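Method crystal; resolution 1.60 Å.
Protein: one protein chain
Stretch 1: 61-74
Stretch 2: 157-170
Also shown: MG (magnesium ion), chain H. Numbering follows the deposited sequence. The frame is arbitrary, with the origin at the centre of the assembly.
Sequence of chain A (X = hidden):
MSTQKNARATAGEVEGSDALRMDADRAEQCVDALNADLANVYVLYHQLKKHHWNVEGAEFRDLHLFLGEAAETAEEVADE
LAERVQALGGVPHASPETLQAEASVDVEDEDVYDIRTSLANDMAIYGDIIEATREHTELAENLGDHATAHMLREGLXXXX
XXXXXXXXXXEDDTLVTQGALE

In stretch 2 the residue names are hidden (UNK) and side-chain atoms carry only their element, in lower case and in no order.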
# COMPACT_ATOMS: atom_id res chain seq x y z
N ARG A 61 -11.01 -19.99 17.05
CA ARG A 61 -10.22 -19.22 16.09
C ARG A 61 -10.39 -17.71 16.33
O ARG A 61 -9.41 -16.98 16.35
CB ARG A 61 -10.57 -19.60 14.67
CG ARG A 61 -9.46 -19.42 13.67
CD ARG A 61 -9.94 -19.49 12.22
NE ARG A 61 -9.24 -18.60 11.33
CZ ARG A 61 -9.77 -17.64 10.61
NH1 ARG A 61 -11.08 -17.36 10.61
NH2 ARG A 61 -8.97 -16.94 9.85
N ASP A 62 -11.62 -17.29 16.59
CA ASP A 62 -11.90 -15.91 16.93
C ASP A 62 -11.13 -15.54 18.21
O ASP A 62 -10.49 -14.48 18.30
CB ASP A 62 -13.38 -15.68 17.15
CG ASP A 62 -13.65 -14.26 17.55
OD1 ASP A 62 -14.07 -14.03 18.71
OD2 ASP A 62 -13.39 -13.32 16.76
N LEU A 63 -11.16 -16.44 19.20
CA LEU A 63 -10.42 -16.16 20.43
C LEU A 63 -8.93 -16.19 20.25
O LEU A 63 -8.19 -15.40 20.83
CB LEU A 63 -10.81 -17.15 21.52
CG LEU A 63 -12.17 -16.94 22.13
CD1 LEU A 63 -12.65 -18.20 22.83
CD2 LEU A 63 -12.06 -15.72 23.08
N HIS A 64 -8.45 -17.08 19.41
CA HIS A 64 -7.03 -17.16 19.12
C HIS A 64 -6.55 -15.83 18.54
O HIS A 64 -5.54 -15.30 18.98
CB HIS A 64 -6.76 -18.32 18.15
CG HIS A 64 -5.35 -18.47 17.70
ND1 HIS A 64 -4.37 -19.07 18.47
CD2 HIS A 64 -4.76 -18.17 16.52
CE1 HIS A 64 -3.23 -19.08 17.80
NE2 HIS A 64 -3.44 -18.56 16.61
N LEU A 65 -7.32 -15.27 17.61
CA LEU A 65 -6.97 -14.01 16.97
C LEU A 65 -7.06 -12.91 18.01
O LEU A 65 -6.14 -12.07 18.09
CB LEU A 65 -7.90 -13.78 15.78
CG LEU A 65 -7.57 -14.76 14.65
CD1 LEU A 65 -8.71 -14.73 13.58
CD2 LEU A 65 -6.18 -14.49 14.06
N PHE A 66 -8.14 -12.88 18.78
CA PHE A 66 -8.33 -11.80 19.76
C PHE A 66 -7.17 -11.81 20.75
O PHE A 66 -6.63 -10.74 21.12
CB PHE A 66 -9.69 -11.89 20.50
CG PHE A 66 -9.76 -11.06 21.76
CD1 PHE A 66 -9.84 -9.69 21.70
CD2 PHE A 66 -9.63 -11.65 22.99
CE1 PHE A 66 -9.83 -8.91 22.88
CE2 PHE A 66 -9.60 -10.88 24.14
CZ PHE A 66 -9.69 -9.52 24.06
N LEU A 67 -6.85 -12.99 21.27
CA LEU A 67 -5.85 -13.11 22.34
C LEU A 67 -4.47 -12.76 21.79
O LEU A 67 -3.67 -12.16 22.51
CB LEU A 67 -5.86 -14.49 23.01
CG LEU A 67 -7.13 -14.81 23.79
CD1 LEU A 67 -7.31 -16.31 24.02
CD2 LEU A 67 -7.10 -14.05 25.12
N GLY A 68 -4.22 -13.11 20.53
CA GLY A 68 -2.95 -12.72 19.92
C GLY A 68 -2.82 -11.19 19.82
O GLY A 68 -1.77 -10.63 20.14
N GLU A 69 -3.87 -10.52 19.37
CA GLU A 69 -3.94 -9.05 19.28
C GLU A 69 -3.82 -8.43 20.69
O GLU A 69 -3.11 -7.43 20.87
CB GLU A 69 -5.24 -8.61 18.65
CG GLU A 69 -5.41 -8.97 17.19
CD GLU A 69 -6.84 -8.66 16.71
OE1 GLU A 69 -7.18 -7.44 16.59
OE2 GLU A 69 -7.65 -9.63 16.50
N ALA A 70 -4.48 -9.02 21.67
CA ALA A 70 -4.42 -8.51 23.05
C ALA A 70 -2.99 -8.62 23.58
O ALA A 70 -2.51 -7.73 24.27
CB ALA A 70 -5.35 -9.23 23.96
N ALA A 71 -2.31 -9.72 23.29
CA ALA A 71 -0.94 -9.89 23.72
C ALA A 71 -0.03 -8.87 23.04
O ALA A 71 0.89 -8.32 23.66
CB ALA A 71 -0.45 -11.30 23.42
N GLU A 72 -0.26 -8.61 21.75
CA GLU A 72 0.56 -7.62 21.05
C GLU A 72 0.38 -6.25 21.70
O GLU A 72 1.33 -5.49 21.85
CB GLU A 72 0.17 -7.57 19.57
CG GLU A 72 0.90 -6.55 18.75
CD GLU A 72 0.50 -6.66 17.28
OE1 GLU A 72 -0.39 -5.90 16.82
OE2 GLU A 72 1.07 -7.53 16.59
N THR A 73 -0.86 -5.95 22.11
CA THR A 73 -1.15 -4.67 22.77
C THR A 73 -0.38 -4.63 24.08
O THR A 73 0.24 -3.63 24.39
CB THR A 73 -2.67 -4.53 22.97
OG1 THR A 73 -3.23 -4.25 21.70
CG2 THR A 73 -3.03 -3.35 23.88
N ALA A 74 -0.41 -5.70 24.86
CA ALA A 74 0.26 -5.70 26.12
C ALA A 74 1.75 -5.56 25.95
O ALA A 74 2.40 -4.84 26.71
CB ALA A 74 -0.03 -6.98 26.85
N UNK A 157 -6.51 3.20 27.63
CA UNK A 157 -7.67 3.00 26.79
C UNK A 157 -7.59 1.66 26.00
O UNK A 157 -8.59 0.99 25.84
c UNK A 157 -6.87 4.46 24.91
c UNK A 157 -9.31 3.57 23.85
c UNK A 157 -7.94 4.25 25.87
c UNK A 157 -9.32 4.09 25.21
N UNK A 158 -6.41 1.28 25.52
CA UNK A 158 -6.21 -0.00 24.84
C UNK A 158 -6.43 -1.19 25.76
O UNK A 158 -7.08 -2.17 25.39
c UNK A 158 -4.44 1.01 23.28
c UNK A 158 -4.81 -0.08 24.28
c UNK A 158 -5.37 1.13 22.10
o UNK A 158 -5.53 2.30 21.60
o UNK A 158 -5.92 0.09 21.63
N UNK A 159 -5.94 -1.10 26.99
CA UNK A 159 -6.10 -2.19 27.97
C UNK A 159 -7.56 -2.30 28.38
O UNK A 159 -8.08 -3.42 28.50
c UNK A 159 -2.88 -1.51 30.05
c UNK A 159 -3.17 -1.85 27.59
c UNK A 159 -3.68 -2.21 28.94
c UNK A 159 -5.17 -1.97 29.16
N UNK A 160 -8.24 -1.17 28.55
CA UNK A 160 -9.68 -1.19 28.88
C UNK A 160 -10.48 -1.81 27.76
O UNK A 160 -11.44 -2.56 28.01
o UNK A 160 -11.67 1.97 30.83
o UNK A 160 -10.00 2.48 32.18
c UNK A 160 -9.65 0.69 30.63
c UNK A 160 -10.50 1.78 31.26
c UNK A 160 -10.23 0.17 29.30
N UNK A 161 -10.13 -1.52 26.52
CA UNK A 161 -10.88 -2.10 25.43
C UNK A 161 -10.75 -3.61 25.46
O UNK A 161 -11.74 -4.35 25.30
c UNK A 161 -11.36 -1.85 22.97
c UNK A 161 -10.38 -1.57 24.10
o UNK A 161 -10.93 -2.34 21.92
o UNK A 161 -12.59 -1.66 23.10
N UNK A 162 -9.54 -4.12 25.65
CA UNK A 162 -9.39 -5.58 25.70
C UNK A 162 -10.05 -6.23 26.91
O UNK A 162 -10.63 -7.29 26.80
c UNK A 162 -7.92 -5.96 25.68
o UNK A 162 -6.06 -5.54 24.18
c UNK A 162 -7.28 -5.67 24.35
o UNK A 162 -8.07 -5.63 23.38
N UNK A 163 -9.98 -5.58 28.07
CA UNK A 163 -10.68 -6.07 29.26
C UNK A 163 -12.18 -6.17 29.02
O UNK A 163 -12.84 -7.15 29.39
c UNK A 163 -10.41 -5.19 30.44
N UNK A 164 -12.71 -5.15 28.39
CA UNK A 164 -14.13 -5.10 28.02
C UNK A 164 -14.50 -6.25 27.06
O UNK A 164 -15.57 -6.84 27.22
c UNK A 164 -17.17 -3.69 25.04
c UNK A 164 -17.05 -3.75 27.23
n UNK A 164 -15.89 -3.69 25.37
c UNK A 164 -14.48 -3.73 27.44
c UNK A 164 -15.79 -3.70 26.74
n UNK A 164 -17.89 -3.73 26.15
N UNK A 165 -13.66 -6.56 26.08
CA UNK A 165 -13.93 -7.65 25.16
C UNK A 165 -14.03 -8.95 25.93
O UNK A 165 -14.91 -9.77 25.70
n UNK A 165 -13.05 -7.27 21.68
c UNK A 165 -12.93 -5.49 22.95
c UNK A 165 -12.82 -7.78 24.12
c UNK A 165 -12.95 -6.84 22.99
c UNK A 165 -13.12 -6.21 20.89
n UNK A 165 -13.04 -5.12 21.63
N UNK A 166 -13.13 -9.16 26.87
CA UNK A 166 -13.19 -10.39 27.69
C UNK A 166 -14.47 -10.46 28.48
O UNK A 166 -15.12 -11.54 28.53
c UNK A 166 -9.37 -10.64 28.45
c UNK A 166 -11.92 -10.54 28.58
c UNK A 166 -12.11 -11.64 29.67
c UNK A 166 -10.69 -10.79 27.72
N UNK A 167 -14.86 -9.34 29.08
CA UNK A 167 -16.13 -9.27 29.78
C UNK A 167 -17.29 -9.71 28.88
O UNK A 167 -18.13 -10.51 29.28
c UNK A 167 -17.60 -6.63 32.23
o UNK A 167 -17.53 -6.90 33.45
c UNK A 167 -17.62 -7.77 31.22
o UNK A 167 -17.73 -5.48 31.79
c UNK A 167 -16.39 -7.86 30.34
N UNK A 168 -17.33 -9.19 27.64
CA UNK A 168 -18.31 -9.66 26.67
C UNK A 168 -18.27 -11.10 26.27
O UNK A 168 -19.34 -11.71 26.15
c UNK A 168 -19.50 -6.91 26.84
c UNK A 168 -20.37 -5.77 25.17
c UNK A 168 -19.14 -7.53 25.69
n UNK A 168 -19.71 -6.80 24.65
n UNK A 168 -20.25 -5.81 26.49
c UNK A 168 -18.34 -8.78 25.46
N UNK A 169 -17.08 -11.68 26.11
CA UNK A 169 -16.99 -13.09 25.74
C UNK A 169 -17.61 -14.00 26.82
O UNK A 169 -18.13 -15.05 26.48
c UNK A 169 -13.81 -12.47 24.12
c UNK A 169 -14.88 -13.67 21.86
c UNK A 169 -13.77 -12.87 21.77
c UNK A 169 -14.93 -13.28 24.24
o UNK A 169 -13.15 -12.70 20.54
c UNK A 169 -15.49 -13.84 23.10
c UNK A 169 -15.55 -13.51 25.61
c UNK A 169 -13.24 -12.27 22.88
N UNK A 170 -17.52 -13.55 28.08
CA UNK A 170 -18.02 -14.26 29.25
C UNK A 170 -19.48 -14.05 29.57
O UNK A 170 -20.03 -14.73 30.45
c UNK A 170 -14.88 -13.89 31.56
c UNK A 170 -15.75 -14.39 30.42
c UNK A 170 -15.67 -15.93 30.31
c UNK A 170 -17.19 -13.90 30.49
MG MG H . -21.98 -5.23 28.28
O HOH W 1 -7.42 -7.77 21.05
O HOH W 2 -4.20 -6.21 25.98
O HOH W 3 -5.69 -5.12 21.54
O HOH W 4 -21.37 -6.60 29.78
O HOH W 5 -20.54 -4.12 28.85
O HOH W 6 -23.38 -4.60 29.50

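Position 157 carries four carbons, forked at the first, with one arm two carbons long; it lies out of reach of the first helix. That is Ile 157. Position 158 has three carbons, the third bearing two oxygens, and its CB lies 3.7 Å from Thr 73 CG2. It is Glu 158, touching by its aliphatic base. Position 159 again has four carbons, but forked at the second. Its CA-to-CB bond points sideways, yet the end comes nearer, placing a terminal carbon 4.0 Å from Thr 73 CG2: Leu 159.

Position 160, three carbons ending in two oxygens, is Glu 160, far from stretch 1. Position 161 has two carbons, the second with two oxygens, and makes no contact: Asp 161. Position 162 has the same atoms, but its CA-to-CB bond points toward the partner, and one oxygen sits 3.6 Å from Ala 70 CA and 3.7 Å from Thr 73 CB. It is Asp 162. The link here runs largely through water: water 2 donates to both sides, its O 2.7 Å from Asp 162 OD2 and 2.8 Å from Ala 70 O, water 3 to Asp 162 OD2 and Thr 73 OG1, and water 1 to Asp 162 OD1 and Phe 66 O. One carboxylate thus gathers three bridges where the backbones come nearest, 6.3 Å from Ala 70 CA to Asp 162 CA.

Position 163 holds a single carbon, pointing away: Ala 163. Position 164 has one carbon and then a five-membered ring of three carbons and two nitrogens; its CA-to-CB bond points sideways and the ring makes no contact. It is His 164. Position 165 repeats that ring, but its CA-to-CB bond points toward stretch 1, with CB 3.4 Å from Phe 66 CE1. This is His 165, whose ring lies within 4° of the Phe 66 plane but slid apart, so the two barely overlap. Its ND1 is buried by the contact and has no partner in the model.

Position 166 has four carbons forked at the first, one arm longer, and places a carbon at the edge of the Phe 66 ring, 3.7 Å from CE2: Ile 166. Position 167, three carbons and two terminal oxygens, is out of reach: Glu 167. Position 168, another five-membered ring with two nitrogens, also misses stretch 1; it is His 168, with NE2 2.6 Å from the magnesium ion. Position 169 shows one carbon and a six-carbon ring bearing an oxygen. That oxygen is 2.4 Å from Asp 62 OD1, and Leu 63 CD2 rests over one ring face, so it is Tyr 169; its OH donates a very short hydrogen bond to the aspartate. Position 170, four carbons forked at the second, is Leu 170, and makes no contact.

The helices run nearly antiparallel, at 156°, with axes approaching to 10.3 Å. Two rules emerge. One aromatic knob, Phe 66, takes a socket of four residues on the facing helix: Asp 162, His 165, Ile 166 and Tyr 169. And where the backbones come nearest, beside small Ala 70 and Thr 73, ordered water can serve a carboxylate in place of a direct polar partner.

Stretch 2 (157-170) IELEDDAHHIEHYL
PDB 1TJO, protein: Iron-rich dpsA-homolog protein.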